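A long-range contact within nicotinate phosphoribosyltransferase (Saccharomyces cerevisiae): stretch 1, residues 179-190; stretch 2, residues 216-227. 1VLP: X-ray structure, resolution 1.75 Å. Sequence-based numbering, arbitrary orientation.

Stretch 1 (179-190) LFDNGIRFSEFG
Stretch 2, residues 216-227: DRNKSLLLGTSN

The two strands pair in parallel, 19° apart, but the register slips by one residue midway: Phe186 pairs with Leu222, whereas Glu188 pairs with Thr225. The extra residue is Leu223, whose helical backbone angles (phi/psi -70/-37) form a bulge within the strand 222-225, with its CA-to-CB bond toward the partner. Gly224 then takes 143/-147, angles at which a CB would jam against the preceding carbonyl oxygen, so glycine fits.

Four backbone hydrogen bonds follow this path: Phe186 N to Leu221 O (3.0 Å), Leu223 N to Phe186 O (2.9 Å), Glu188 N to Gly224 O (3.1 Å) and Ser226 N to Glu188 O (2.8 Å). Phe186 and Leu222 share a sheet face with Glu188 and Thr225. Phe186 (chi1 p) brings CE2 to 3.9 Å from CD1 of Leu222 (t, p), an apolar pairing. Glu188 (t, m) accepts a short bond at OE1 from Thr225 OG1 (2.6 Å); its OE2 accepts from Gly190 N (2.9 Å), so the carboxylate also steadies its own chain's turn. A water donates to both Glu188 OE1 (2.6 Å) and Ser226 OG (2.8 Å).

Before the strands, helical turns meet. Phe180 (chi1 m, chi2 -34°) points toward stretch 2; Asn218 CB lies over its ring face, 3.9 Å from the centroid, while CD1 of Phe180 reaches Leu221 CB at 3.5 Å. Asp181 (m) points away at CB, yet its carboxylate returns to form a salt bridge, OD1 to Arg217 NH2 (2.9 Å). Arg217 (t, t, p) is held by NE to Asn218 OD1 (2.9 Å).

Gly183, at 60/30, suits the turn leading to Arg185. The long Arg185 side chain (m, t, chi3 110°) donates from NH2 to Ser220 O (3.0 Å), while Leu223 CD2 covers one guanidinium face, 3.8 Å from Arg185 CZ.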

# COMPACT_ATOMS: atom_id res chain seq x y z
N LEU A 179 -15.48 -1.60 -15.58
CA LEU A 179 -14.31 -2.44 -15.53
C LEU A 179 -14.67 -3.87 -15.99
O LEU A 179 -14.03 -4.40 -16.87
CB LEU A 179 -13.71 -2.38 -14.13
CG LEU A 179 -13.04 -1.07 -13.73
CD1 LEU A 179 -12.85 -0.95 -12.18
CD2 LEU A 179 -11.73 -0.88 -14.44
N PHE A 180 -15.72 -4.43 -15.42
CA PHE A 180 -16.15 -5.78 -15.75
C PHE A 180 -16.55 -5.91 -17.23
O PHE A 180 -16.18 -6.87 -17.89
CB PHE A 180 -17.30 -6.20 -14.87
CG PHE A 180 -16.97 -6.34 -13.40
CD1 PHE A 180 -15.73 -6.79 -12.93
CD2 PHE A 180 -17.96 -6.05 -12.49
CE1 PHE A 180 -15.53 -6.93 -11.58
CE2 PHE A 180 -17.74 -6.16 -11.17
CZ PHE A 180 -16.54 -6.61 -10.71
N ASP A 181 -17.23 -4.90 -17.78
CA ASP A 181 -17.54 -4.92 -19.24
C ASP A 181 -16.34 -4.95 -20.14
O ASP A 181 -16.43 -5.40 -21.27
CB ASP A 181 -18.31 -3.69 -19.65
CG ASP A 181 -19.62 -3.59 -19.00
OD1 ASP A 181 -20.15 -4.61 -18.50
OD2 ASP A 181 -20.12 -2.47 -19.00
N ASN A 182 -15.23 -4.41 -19.66
CA ASN A 182 -13.97 -4.43 -20.38
C ASN A 182 -13.06 -5.59 -20.00
O ASN A 182 -11.89 -5.65 -20.39
CB ASN A 182 -13.30 -3.07 -20.15
CG ASN A 182 -13.92 -1.99 -21.01
OD1 ASN A 182 -13.49 -1.78 -22.13
ND2 ASN A 182 -14.92 -1.30 -20.49
N GLY A 183 -13.61 -6.55 -19.25
CA GLY A 183 -12.86 -7.72 -18.81
C GLY A 183 -11.65 -7.44 -17.96
O GLY A 183 -10.70 -8.20 -17.96
N ILE A 184 -11.71 -6.35 -17.20
CA ILE A 184 -10.61 -5.89 -16.39
C ILE A 184 -10.56 -6.66 -15.05
O ILE A 184 -11.55 -6.69 -14.34
CB ILE A 184 -10.69 -4.38 -16.10
CG1 ILE A 184 -10.79 -3.53 -17.38
CG2 ILE A 184 -9.54 -3.96 -15.24
CD1 ILE A 184 -9.70 -3.62 -18.32
N ARG A 185 -9.40 -7.27 -14.74
CA ARG A 185 -9.19 -7.97 -13.47
C ARG A 185 -8.55 -6.93 -12.52
O ARG A 185 -7.44 -6.42 -12.76
CB ARG A 185 -8.27 -9.22 -13.63
CG ARG A 185 -8.84 -10.27 -14.51
CD ARG A 185 -8.02 -11.54 -14.37
NE ARG A 185 -8.77 -12.58 -13.68
CZ ARG A 185 -8.22 -13.54 -12.93
NH1 ARG A 185 -6.90 -13.61 -12.74
NH2 ARG A 185 -9.02 -14.43 -12.34
N PHE A 186 -9.26 -6.59 -11.44
CA PHE A 186 -8.81 -5.55 -10.55
C PHE A 186 -9.06 -5.88 -9.12
O PHE A 186 -9.92 -6.73 -8.78
CB PHE A 186 -9.46 -4.17 -10.89
CG PHE A 186 -10.91 -4.08 -10.53
CD1 PHE A 186 -11.88 -4.56 -11.42
CD2 PHE A 186 -11.33 -3.55 -9.29
CE1 PHE A 186 -13.20 -4.51 -11.13
CE2 PHE A 186 -12.69 -3.49 -9.00
CZ PHE A 186 -13.61 -3.98 -9.89
N SER A 187 -8.29 -5.22 -8.28
CA SER A 187 -8.54 -5.23 -6.85
C SER A 187 -8.69 -3.81 -6.31
O SER A 187 -8.13 -2.85 -6.84
CB SER A 187 -7.44 -5.99 -6.13
OG SER A 187 -6.23 -5.26 -6.24
N GLU A 188 -9.46 -3.68 -5.24
CA GLU A 188 -9.62 -2.46 -4.47
C GLU A 188 -8.42 -2.29 -3.57
O GLU A 188 -7.94 -3.26 -2.95
CB GLU A 188 -10.91 -2.58 -3.63
CG GLU A 188 -11.32 -1.28 -2.97
CD GLU A 188 -10.58 -0.96 -1.69
OE1 GLU A 188 -10.06 -1.87 -0.98
OE2 GLU A 188 -10.50 0.23 -1.40
N PHE A 189 -7.87 -1.09 -3.52
CA PHE A 189 -6.57 -0.83 -2.89
C PHE A 189 -6.54 0.49 -2.12
O PHE A 189 -5.44 1.08 -1.88
CB PHE A 189 -5.55 -0.79 -4.04
CG PHE A 189 -4.10 -0.77 -3.65
CD1 PHE A 189 -3.60 -1.37 -2.47
CD2 PHE A 189 -3.18 -0.15 -4.53
CE1 PHE A 189 -2.23 -1.33 -2.16
CE2 PHE A 189 -1.81 -0.12 -4.23
CZ PHE A 189 -1.33 -0.71 -3.06
N GLY A 190 -7.72 1.03 -1.77
CA GLY A 190 -7.83 2.39 -1.27
C GLY A 190 -7.83 2.60 0.24
O GLY A 190 -8.19 3.67 0.71
N ASP A 216 -21.55 -14.83 -12.69
CA ASP A 216 -20.92 -15.83 -13.55
C ASP A 216 -19.76 -15.23 -14.34
O ASP A 216 -18.76 -15.90 -14.52
CB ASP A 216 -21.93 -16.44 -14.53
CG ASP A 216 -22.94 -17.36 -13.86
OD1 ASP A 216 -22.86 -17.54 -12.63
OD2 ASP A 216 -23.81 -17.89 -14.59
N ARG A 217 -19.90 -13.97 -14.78
CA ARG A 217 -18.84 -13.27 -15.48
C ARG A 217 -17.91 -12.49 -14.56
O ARG A 217 -16.68 -12.54 -14.72
CB ARG A 217 -19.43 -12.31 -16.51
CG ARG A 217 -18.35 -11.63 -17.35
CD ARG A 217 -18.94 -10.59 -18.22
NE ARG A 217 -19.26 -9.41 -17.45
CZ ARG A 217 -19.56 -8.24 -18.00
NH1 ARG A 217 -19.55 -8.12 -19.33
NH2 ARG A 217 -19.81 -7.21 -17.23
N ASN A 218 -18.50 -11.85 -13.56
CA ASN A 218 -17.82 -10.78 -12.80
C ASN A 218 -17.00 -11.30 -11.62
O ASN A 218 -16.01 -10.69 -11.24
CB ASN A 218 -18.83 -9.76 -12.32
CG ASN A 218 -19.50 -9.01 -13.46
OD1 ASN A 218 -19.01 -9.08 -14.62
ND2 ASN A 218 -20.56 -8.28 -13.17
N LYS A 219 -17.41 -12.43 -11.04
CA LYS A 219 -16.70 -12.95 -9.86
C LYS A 219 -15.24 -13.14 -10.10
O LYS A 219 -14.44 -12.80 -9.23
CB LYS A 219 -17.33 -14.25 -9.34
CG LYS A 219 -18.55 -13.94 -8.55
CD LYS A 219 -19.12 -15.23 -7.90
CE LYS A 219 -20.42 -15.00 -7.12
NZ LYS A 219 -20.61 -13.57 -6.68
N SER A 220 -14.88 -13.69 -11.26
CA SER A 220 -13.49 -13.94 -11.59
C SER A 220 -12.70 -12.69 -12.02
O SER A 220 -11.48 -12.75 -12.16
CB SER A 220 -13.34 -15.04 -12.64
OG SER A 220 -13.86 -14.67 -13.89
N LEU A 221 -13.40 -11.59 -12.30
CA LEU A 221 -12.72 -10.34 -12.64
C LEU A 221 -12.32 -9.54 -11.38
O LEU A 221 -11.34 -8.80 -11.38
CB LEU A 221 -13.64 -9.50 -13.56
CG LEU A 221 -14.05 -10.20 -14.87
CD1 LEU A 221 -14.96 -9.34 -15.69
CD2 LEU A 221 -12.85 -10.60 -15.71
N LEU A 222 -13.13 -9.63 -10.33
CA LEU A 222 -12.80 -9.00 -9.06
C LEU A 222 -11.80 -9.93 -8.34
O LEU A 222 -12.13 -11.04 -7.89
CB LEU A 222 -14.05 -8.75 -8.22
CG LEU A 222 -13.70 -8.20 -6.85
CD1 LEU A 222 -13.06 -6.79 -6.97
CD2 LEU A 222 -14.87 -8.16 -5.95
N LEU A 223 -10.57 -9.48 -8.29
CA LEU A 223 -9.51 -10.24 -7.65
C LEU A 223 -9.72 -10.25 -6.16
O LEU A 223 -9.42 -11.25 -5.47
CB LEU A 223 -8.15 -9.65 -7.98
CG LEU A 223 -7.85 -9.70 -9.48
CD1 LEU A 223 -6.50 -9.01 -9.75
CD2 LEU A 223 -7.88 -11.10 -10.00
N GLY A 224 -10.20 -9.12 -5.66
CA GLY A 224 -10.46 -8.90 -4.22
C GLY A 224 -10.14 -7.51 -3.76
O GLY A 224 -10.33 -6.51 -4.48
N THR A 225 -9.69 -7.42 -2.50
CA THR A 225 -9.31 -6.14 -1.89
C THR A 225 -8.03 -6.33 -1.12
O THR A 225 -7.77 -7.40 -0.54
CB THR A 225 -10.41 -5.53 -0.97
OG1 THR A 225 -9.92 -4.35 -0.29
CG2 THR A 225 -10.95 -6.52 -0.02
N SER A 226 -7.22 -5.28 -1.11
CA SER A 226 -6.06 -5.28 -0.22
C SER A 226 -6.42 -5.27 1.27
O SER A 226 -5.62 -5.68 2.10
CB SER A 226 -5.08 -4.17 -0.53
OG SER A 226 -5.56 -2.92 -0.17
N ASN A 227 -7.61 -4.81 1.61
CA ASN A 227 -7.98 -4.66 3.00
C ASN A 227 -8.49 -6.00 3.54
O ASN A 227 -9.57 -6.52 3.13
CB ASN A 227 -9.02 -3.56 3.14
CG ASN A 227 -9.35 -3.26 4.59
OD1 ASN A 227 -9.93 -4.10 5.28
ND2 ASN A 227 -8.97 -2.07 5.06
O HOH W 1 -18.99 -6.16 -21.86
O HOH W 2 -7.83 -1.37 0.19